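Local atomic coordinates of transcriptional regulator (Streptococcus pneumoniae, PDB entry 2GNP), a protein that probably regulates transcription in response to a small effector, possibly a sugar or sugar phosphate bound by its putative sugar-binding domain. Residues E175-E180 against E201-L206; A226-D231 against S235-V240. All coordinates share one frame; numbering follows the deposited sequence.

Contact 1: residues E175-E180 against E201-L206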
ATOM      1  N   GLU A 175      -8.459  16.629  15.274  1.00 29.18           N
ATOM      2  CA  GLU A 175      -9.909  16.711  15.081  1.00 31.02           C
ATOM      3  C   GLU A 175     -10.222  17.497  13.814  1.00 29.96           C
ATOM      4  O   GLU A 175     -11.032  17.063  12.997  1.00 29.97           O
ATOM      5  CB  GLU A 175     -10.573  17.388  16.295  1.00 31.77           C
ATOM      6  CG  GLU A 175     -10.661  16.463  17.495  1.00 33.08           C
ATOM      7  CD  GLU A 175     -11.479  17.046  18.642  1.00 34.14           C
ATOM      8  OE1 GLU A 175     -10.934  17.894  19.407  1.00 35.76           O
ATOM      9  OE2 GLU A 175     -12.666  16.658  18.768  1.00 37.28           O
ATOM     10  N   ASP A 176      -9.590  18.659  13.643  1.00 29.07           N
ATOM     11  CA  ASP A 176      -9.774  19.429  12.404  1.00 28.98           C
ATOM     12  C   ASP A 176      -9.345  18.756  11.082  1.00 27.63           C
ATOM     13  O   ASP A 176      -9.998  18.945  10.060  1.00 25.48           O
ATOM     14  CB  ASP A 176      -9.155  20.804  12.511  1.00 30.79           C
ATOM     15  CG  ASP A 176     -10.139  21.832  13.036  1.00 36.10           C
ATOM     16  OD1 ASP A 176     -10.270  21.942  14.287  1.00 39.11           O
ATOM     17  OD2 ASP A 176     -10.766  22.520  12.189  1.00 41.04           O
ATOM     18  N   ASP A 177      -8.232  18.009  11.096  1.00 25.59           N
ATOM     19  CA  ASP A 177      -7.846  17.176   9.951  1.00 24.13           C
ATOM     20  C   ASP A 177      -8.993  16.261   9.541  1.00 21.87           C
ATOM     21  O   ASP A 177      -9.349  16.175   8.344  1.00 20.85           O
ATOM     22  CB  ASP A 177      -6.637  16.296  10.310  1.00 24.04           C
ATOM     23  CG  ASP A 177      -5.311  17.092  10.419  1.00 26.25           C
ATOM     24  OD1 ASP A 177      -5.156  18.126   9.722  1.00 26.72           O
ATOM     25  OD2 ASP A 177      -4.408  16.636  11.171  1.00 25.67           O
ATOM     26  N   PHE A 178      -9.548  15.551  10.520  1.00 21.97           N
ATOM     27  CA  PHE A 178     -10.650  14.604  10.227  1.00 22.38           C
ATOM     28  C   PHE A 178     -11.844  15.325   9.649  1.00 23.38           C
ATOM     29  O   PHE A 178     -12.460  14.845   8.695  1.00 22.67           O
ATOM     30  CB  PHE A 178     -11.065  13.829  11.474  1.00 22.16           C
ATOM     31  CG  PHE A 178     -10.131  12.710  11.834  1.00 21.24           C
ATOM     32  CD1 PHE A 178     -10.001  11.587  10.992  1.00 21.82           C
ATOM     33  CD2 PHE A 178      -9.397  12.770  13.001  1.00 22.24           C
ATOM     34  CE1 PHE A 178      -9.161  10.534  11.346  1.00 20.28           C
ATOM     35  CE2 PHE A 178      -8.521  11.716  13.364  1.00 21.42           C
ATOM     36  CZ  PHE A 178      -8.428  10.599  12.529  1.00 18.63           C
ATOM     37  N   LYS A 179     -12.179  16.483  10.217  1.00 23.97           N
ATOM     38  CA  LYS A 179     -13.322  17.235   9.688  1.00 25.42           C
ATOM     39  C   LYS A 179     -13.123  17.600   8.247  1.00 24.11           C
ATOM     40  O   LYS A 179     -14.000  17.366   7.416  1.00 24.80           O
ATOM     41  CB  LYS A 179     -13.611  18.485  10.515  1.00 26.48           C
ATOM     42  CG  LYS A 179     -14.484  18.244  11.748  1.00 28.74           C
ATOM     43  CD  LYS A 179     -15.021  19.607  12.356  1.00 29.37           C
ATOM     44  CE  LYS A 179     -14.004  20.754  12.358  1.00 37.00           C
ATOM     45  NZ  LYS A 179     -13.956  21.561  11.064  1.00 39.17           N
ATOM     46  N   GLU A 180     -11.938  18.114   7.920  1.00 22.31           N
ATOM     47  CA  GLU A 180     -11.619  18.518   6.561  1.00 22.64           C
ATOM     48  C   GLU A 180     -11.559  17.323   5.604  1.00 20.93           C
ATOM     49  O   GLU A 180     -12.060  17.409   4.492  1.00 20.47           O
ATOM     50  CB  GLU A 180     -10.311  19.305   6.513  1.00 23.34           C
ATOM     51  CG  GLU A 180     -10.369  20.596   7.322  1.00 29.46           C
ATOM     52  CD  GLU A 180     -11.500  21.530   6.840  1.00 32.93           C
ATOM     53  OE1 GLU A 180     -11.874  21.464   5.632  1.00 31.76           O
ATOM     54  OE2 GLU A 180     -11.980  22.326   7.681  1.00 35.50           O
ATOM     55  N   GLU A 201      -5.850  13.091  -4.316  1.00 21.48           N
ATOM     56  CA  GLU A 201      -5.446  13.608  -3.017  1.00 22.29           C
ATOM     57  C   GLU A 201      -5.965  15.036  -2.786  1.00 25.02           C
ATOM     58  O   GLU A 201      -5.308  16.026  -3.129  1.00 26.79           O
ATOM     59  CB  GLU A 201      -3.910  13.527  -2.844  1.00 21.69           C
ATOM     60  CG  GLU A 201      -3.446  13.640  -1.392  1.00 20.48           C
ATOM     61  CD  GLU A 201      -1.930  13.600  -1.253  1.00 19.39           C
ATOM     62  OE1 GLU A 201      -1.278  13.549  -2.323  1.00 19.71           O
ATOM     63  OE2 GLU A 201      -1.443  13.636  -0.108  1.00 16.00           O
ATOM     64  N   VAL A 202      -7.135  15.145  -2.162  1.00 27.53           N
ATOM     65  CA  VAL A 202      -7.887  16.416  -2.296  1.00 28.41           C
ATOM     66  C   VAL A 202      -7.490  17.493  -1.286  1.00 27.27           C
ATOM     67  O   VAL A 202      -7.377  18.670  -1.653  1.00 28.44           O
ATOM     68  CB  VAL A 202      -9.414  16.168  -2.402  1.00 29.38           C
ATOM     69  CG1 VAL A 202      -9.853  15.204  -1.299  1.00 30.08           C
ATOM     70  CG2 VAL A 202     -10.228  17.516  -2.462  1.00 29.36           C
ATOM     71  N   TYR A 203      -7.187  17.092  -0.045  1.00 25.73           N
ATOM     72  CA  TYR A 203      -6.877  18.036   1.021  1.00 23.30           C
ATOM     73  C   TYR A 203      -5.374  18.449   1.073  1.00 22.73           C
ATOM     74  O   TYR A 203      -4.513  17.827   1.744  1.00 21.07           O
ATOM     75  CB  TYR A 203      -7.357  17.464   2.349  1.00 24.74           C
ATOM     76  CG  TYR A 203      -7.190  18.365   3.536  1.00 25.10           C
ATOM     77  CD1 TYR A 203      -6.894  17.833   4.793  1.00 22.89           C
ATOM     78  CD2 TYR A 203      -7.360  19.753   3.425  1.00 27.05           C
ATOM     79  CE1 TYR A 203      -6.738  18.644   5.905  1.00 27.92           C
ATOM     80  CE2 TYR A 203      -7.201  20.557   4.537  1.00 28.79           C
ATOM     81  CZ  TYR A 203      -6.889  19.993   5.763  1.00 25.91           C
ATOM     82  OH  TYR A 203      -6.733  20.770   6.872  1.00 30.01           O
ATOM     83  N   GLU A 204      -5.096  19.544   0.383  1.00 20.73           N
ATOM     84  CA  GLU A 204      -3.714  20.001   0.151  1.00 21.81           C
ATOM     85  C   GLU A 204      -2.913  20.347   1.424  1.00 21.14           C
ATOM     86  O   GLU A 204      -1.687  20.081   1.496  1.00 20.58           O
ATOM     87  CB  GLU A 204      -3.766  21.215  -0.782  1.00 22.33           C
ATOM     88  CG  GLU A 204      -2.457  21.725  -1.263  1.00 25.60           C
ATOM     89  CD  GLU A 204      -2.683  22.946  -2.134  1.00 32.26           C
ATOM     90  OE1 GLU A 204      -2.538  24.065  -1.612  1.00 34.93           O
ATOM     91  OE2 GLU A 204      -3.080  22.760  -3.303  1.00 37.01           O
ATOM     92  N   ASN A 205      -3.557  20.955   2.417  1.00 21.11           N
ATOM     93  CA  ASN A 205      -2.899  21.244   3.684  1.00 21.91           C
ATOM     94  C   ASN A 205      -2.236  20.024   4.362  1.00 20.49           C
ATOM     95  O   ASN A 205      -1.102  20.096   4.869  1.00 22.03           O
ATOM     96  CB  ASN A 205      -3.860  21.938   4.662  1.00 22.74           C
ATOM     97  CG  ASN A 205      -3.173  22.373   5.960  1.00 25.56           C
ATOM     98  OD1 ASN A 205      -2.977  21.592   6.892  1.00 27.48           O
ATOM     99  ND2 ASN A 205      -2.827  23.661   6.036  1.00 32.56           N
ATOM    100  N   LEU A 206      -2.949  18.914   4.403  1.00 18.09           N
ATOM    101  CA  LEU A 206      -2.344  17.702   5.009  1.00 17.32           C
ATOM    102  C   LEU A 206      -1.323  17.097   4.026  1.00 15.82           C
ATOM    103  O   LEU A 206      -0.249  16.638   4.451  1.00 16.58           O
ATOM    104  CB  LEU A 206      -3.444  16.718   5.380  1.00 17.79           C
ATOM    105  CG  LEU A 206      -3.002  15.374   5.992  1.00 16.04           C
ATOM    106  CD1 LEU A 206      -2.228  15.630   7.280  1.00 15.96           C
ATOM    107  CD2 LEU A 206      -4.242  14.463   6.196  1.00 17.64           C
TER

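Contact 2: residues A226-D231 against S235-V240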
ATOM      1  N   ALA A 226      -0.143  -3.759  -4.563  1.00 12.95           N
ATOM      2  CA  ALA A 226      -0.980  -3.539  -3.401  1.00 13.73           C
ATOM      3  C   ALA A 226      -1.654  -4.856  -3.025  1.00 13.87           C
ATOM      4  O   ALA A 226      -2.149  -5.548  -3.905  1.00 14.15           O
ATOM      5  CB  ALA A 226      -2.043  -2.460  -3.700  1.00 14.83           C
ATOM      6  N   VAL A 227      -1.675  -5.180  -1.728  1.00 13.65           N
ATOM      7  CA  VAL A 227      -2.432  -6.328  -1.253  1.00 13.06           C
ATOM      8  C   VAL A 227      -3.523  -5.822  -0.323  1.00 14.30           C
ATOM      9  O   VAL A 227      -3.222  -5.138   0.705  1.00 14.16           O
ATOM     10  CB  VAL A 227      -1.485  -7.298  -0.484  1.00 14.07           C
ATOM     11  CG1 VAL A 227      -2.269  -8.549  -0.067  1.00 14.76           C
ATOM     12  CG2 VAL A 227      -0.290  -7.651  -1.350  1.00 15.60           C
ATOM     13  N   ALA A 228      -4.784  -6.070  -0.687  1.00 13.31           N
ATOM     14  CA  ALA A 228      -5.870  -5.399   0.049  1.00 15.89           C
ATOM     15  C   ALA A 228      -7.200  -6.099  -0.223  1.00 15.72           C
ATOM     16  O   ALA A 228      -7.515  -6.398  -1.383  1.00 14.39           O
ATOM     17  CB  ALA A 228      -5.950  -3.882  -0.381  1.00 15.74           C
ATOM     18  N   TYR A 229      -7.953  -6.363   0.853  1.00 15.32           N
ATOM     19  CA  TYR A 229      -9.250  -7.002   0.678  1.00 16.43           C
ATOM     20  C   TYR A 229     -10.171  -6.663   1.841  1.00 17.05           C
ATOM     21  O   TYR A 229      -9.725  -6.144   2.875  1.00 17.52           O
ATOM     22  CB  TYR A 229      -9.090  -8.497   0.519  1.00 18.77           C
ATOM     23  CG  TYR A 229      -8.655  -9.200   1.775  1.00 18.74           C
ATOM     24  CD1 TYR A 229      -7.304  -9.212   2.159  1.00 20.61           C
ATOM     25  CD2 TYR A 229      -9.596  -9.849   2.588  1.00 22.76           C
ATOM     26  CE1 TYR A 229      -6.887  -9.871   3.342  1.00 21.05           C
ATOM     27  CE2 TYR A 229      -9.200 -10.502   3.761  1.00 23.62           C
ATOM     28  CZ  TYR A 229      -7.843 -10.511   4.124  1.00 22.33           C
ATOM     29  OH  TYR A 229      -7.462 -11.151   5.313  1.00 24.65           O
ATOM     30  N   GLY A 230     -11.446  -6.959   1.648  1.00 16.95           N
ATOM     31  CA  GLY A 230     -12.453  -6.839   2.716  1.00 18.12           C
ATOM     32  C   GLY A 230     -13.538  -5.897   2.303  1.00 18.18           C
ATOM     33  O   GLY A 230     -13.300  -4.962   1.529  1.00 17.64           O
ATOM     34  N   ASP A 231     -14.741  -6.105   2.831  1.00 17.07           N
ATOM     35  CA  ASP A 231     -15.843  -5.228   2.432  1.00 19.39           C
ATOM     36  C   ASP A 231     -15.592  -3.732   2.717  1.00 18.46           C
ATOM     37  O   ASP A 231     -16.066  -2.886   1.965  1.00 20.07           O
ATOM     38  CB  ASP A 231     -17.155  -5.643   3.124  1.00 20.70           C
ATOM     39  CG  ASP A 231     -17.671  -6.976   2.657  1.00 25.20           C
ATOM     40  OD1 ASP A 231     -18.623  -7.440   3.337  1.00 32.24           O
ATOM     41  OD2 ASP A 231     -17.200  -7.560   1.633  1.00 25.38           O
ATOM     42  N   SER A 235     -14.517   0.734  -1.563  1.00 15.75           N
ATOM     43  CA  SER A 235     -14.444   2.105  -2.121  1.00 15.73           C
ATOM     44  C   SER A 235     -12.980   2.540  -2.332  1.00 15.88           C
ATOM     45  O   SER A 235     -12.641   3.105  -3.375  1.00 14.38           O
ATOM     46  CB  SER A 235     -15.158   3.106  -1.223  1.00 16.41           C
ATOM     47  OG  SER A 235     -16.583   2.790  -1.147  1.00 18.94           O
ATOM     48  N   SER A 236     -12.124   2.182  -1.372  1.00 15.26           N
ATOM     49  CA  SER A 236     -10.699   2.553  -1.442  1.00 16.48           C
ATOM     50  C   SER A 236     -10.006   1.877  -2.633  1.00 15.11           C
ATOM     51  O   SER A 236      -9.240   2.509  -3.407  1.00 13.68           O
ATOM     52  CB  SER A 236      -9.940   2.215  -0.153  1.00 16.81           C
ATOM     53  OG  SER A 236     -10.641   2.719   0.966  1.00 22.45           O
ATOM     54  N   ILE A 237     -10.274   0.590  -2.811  1.00 13.62           N
ATOM     55  CA  ILE A 237      -9.677  -0.135  -3.919  1.00 13.82           C
ATOM     56  C   ILE A 237     -10.181   0.421  -5.255  1.00 13.68           C
ATOM     57  O   ILE A 237      -9.402   0.634  -6.194  1.00 14.04           O
ATOM     58  CB  ILE A 237      -9.941  -1.671  -3.767  1.00 12.61           C
ATOM     59  CG1 ILE A 237      -9.187  -2.227  -2.505  1.00 13.40           C
ATOM     60  CG2 ILE A 237      -9.504  -2.399  -5.006  1.00 12.13           C
ATOM     61  CD1 ILE A 237      -9.637  -3.617  -2.143  1.00 16.38           C
ATOM     62  N   LEU A 238     -11.466   0.753  -5.311  1.00 12.91           N
ATOM     63  CA  LEU A 238     -11.990   1.286  -6.571  1.00 11.94           C
ATOM     64  C   LEU A 238     -11.280   2.627  -6.908  1.00 12.52           C
ATOM     65  O   LEU A 238     -10.922   2.894  -8.065  1.00 13.94           O
ATOM     66  CB  LEU A 238     -13.487   1.473  -6.409  1.00 11.89           C
ATOM     67  CG  LEU A 238     -14.214   2.124  -7.614  1.00 14.14           C
ATOM     68  CD1 LEU A 238     -13.987   1.332  -8.923  1.00 16.36           C
ATOM     69  CD2 LEU A 238     -15.680   2.217  -7.248  1.00 14.78           C
ATOM     70  N   SER A 239     -11.019   3.430  -5.883  1.00 12.64           N
ATOM     71  CA  SER A 239     -10.314   4.741  -6.068  1.00 13.30           C
ATOM     72  C   SER A 239      -8.926   4.520  -6.649  1.00 13.55           C
ATOM     73  O   SER A 239      -8.516   5.130  -7.644  1.00 13.17           O
ATOM     74  CB  SER A 239     -10.140   5.500  -4.775  1.00 16.00           C
ATOM     75  OG  SER A 239     -11.369   5.903  -4.212  1.00 19.42           O
ATOM     76  N   VAL A 240      -8.211   3.592  -6.020  1.00 12.14           N
ATOM     77  CA  VAL A 240      -6.832   3.264  -6.450  1.00 13.11           C
ATOM     78  C   VAL A 240      -6.833   2.750  -7.890  1.00 12.79           C
ATOM     79  O   VAL A 240      -5.960   3.127  -8.698  1.00 12.71           O
ATOM     80  CB  VAL A 240      -6.296   2.204  -5.443  1.00 12.44           C
ATOM     81  CG1 VAL A 240      -5.072   1.604  -5.984  1.00 13.00           C
ATOM     82  CG2 VAL A 240      -6.058   2.920  -4.047  1.00 11.31           C
TER
HETATM   83  O   HOH W   1     -16.031   0.319   0.791  1.00 31.67           O

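Contact 1: residues E175-E180 against E201-L206
An aromatic side chain at the start of a short helix packs against the flank of another helix: Tyr203, in the N-cap position before helix 204-207, lies against Glu180 and Asp177 of helix 175-183. The closest approach is from Glu180 CB, 3.6 Å from Tyr203 CZ. This methylene sits over the face of the ring as a CH-pi contact, 3.8 Å from the Tyr203 centroid and 19° off the ring normal, displaced somewhat toward the hydroxyl end. Glu180 CG follows it outward and comes within 3.7 Å of Tyr203 OH, so the glutamate meets the tyrosine through its aliphatic stem. The opposite face looks back on its own chain, with Leu206 N over the ring centre, and the ring is thus sandwiched between a neighbouring helix and the first turn of the helix it precedes. A chi1 of -176° swings the Tyr203 ring away from its own backbone N and lays it against helix 175-183. Asp177 approaches the edge instead, its OD1 4.2 Å from Tyr203 CE1, a loose contact with the carboxylate plane turned 62° from the ring. That carboxylate has firmer partners: OD2 takes the backbone N of Thr174, and OD1 forms a salt bridge with Arg209. On the same helix Lys179 NZ makes a salt bridge to Asp176 OD2 at 3.5 Å and a longer one to Glu180 OE2, which gathers three charged groups along the helix surface. Leu181 of this helix also touches Tyr203 and Leu206. The arrangement is plain packing of an N-cap aromatic against a helix side, and it joins the turn leading into helix 204-207 to helix 175-183, peripheral to the central sheet of this Rossmann-like domain.

Contact 2: residues A226-D231 against S235-V240
Strand 223-227 runs on as extended chain through Ala228 and Tyr229 before turning at Gly230 and Asp231, and it passes helix 234-242 with the CA atoms of Ala228 and Ile237 7.6 Å apart. Ile237 makes the contact with the end of its longer branch. CD1 lies 3.6 Å from Ala228 O and 4.1 Å from Ala228 CB, touching both the peptide and the methyl of one residue. Its CG1 is anti to the carbonyl carbon (chi1 -66°) and chi2 is extended at 168°, which carries CD1 out from the helix toward the strand end. The same side chain touches Leu249 and Thr251 of strand 248-252, placing it inside the beta-alpha-beta unit built from these two parallel strands and the helix between them. Nearer the turn, a water accepts from Ser235 N at 2.8 Å and donates weakly to Asp231 O, bridging the loop to the helix. The direct contact is therefore van der Waals packing of one methyl on a methyl and a carbonyl, while the oxygen of that carbonyl, Ala228 O, has its polar partner in Thr251 OG1 of the neighbouring strand.

How the contacts relate
Contact 2 is the inner of the two: its centre is about 10 Å from the centre of the chain, against about 20 Å for contact 1, and its touching residues are mostly buried. It ties the chain just leaving strand 223-227 to the crossover helix that follows, whereas contact 1 sets the residue at the start of a short helix against the side of helix 175-183, at the periphery. The chemistry follows the place. At 175-180 with 201-206 an aromatic ring meets the aliphatic part of an acidic side chain amid salt bridges; at 226-231 with 235-240 a branched aliphatic meets a methyl and a peptide. Their nearest atoms are about 9 Å apart, and they share no helix or strand.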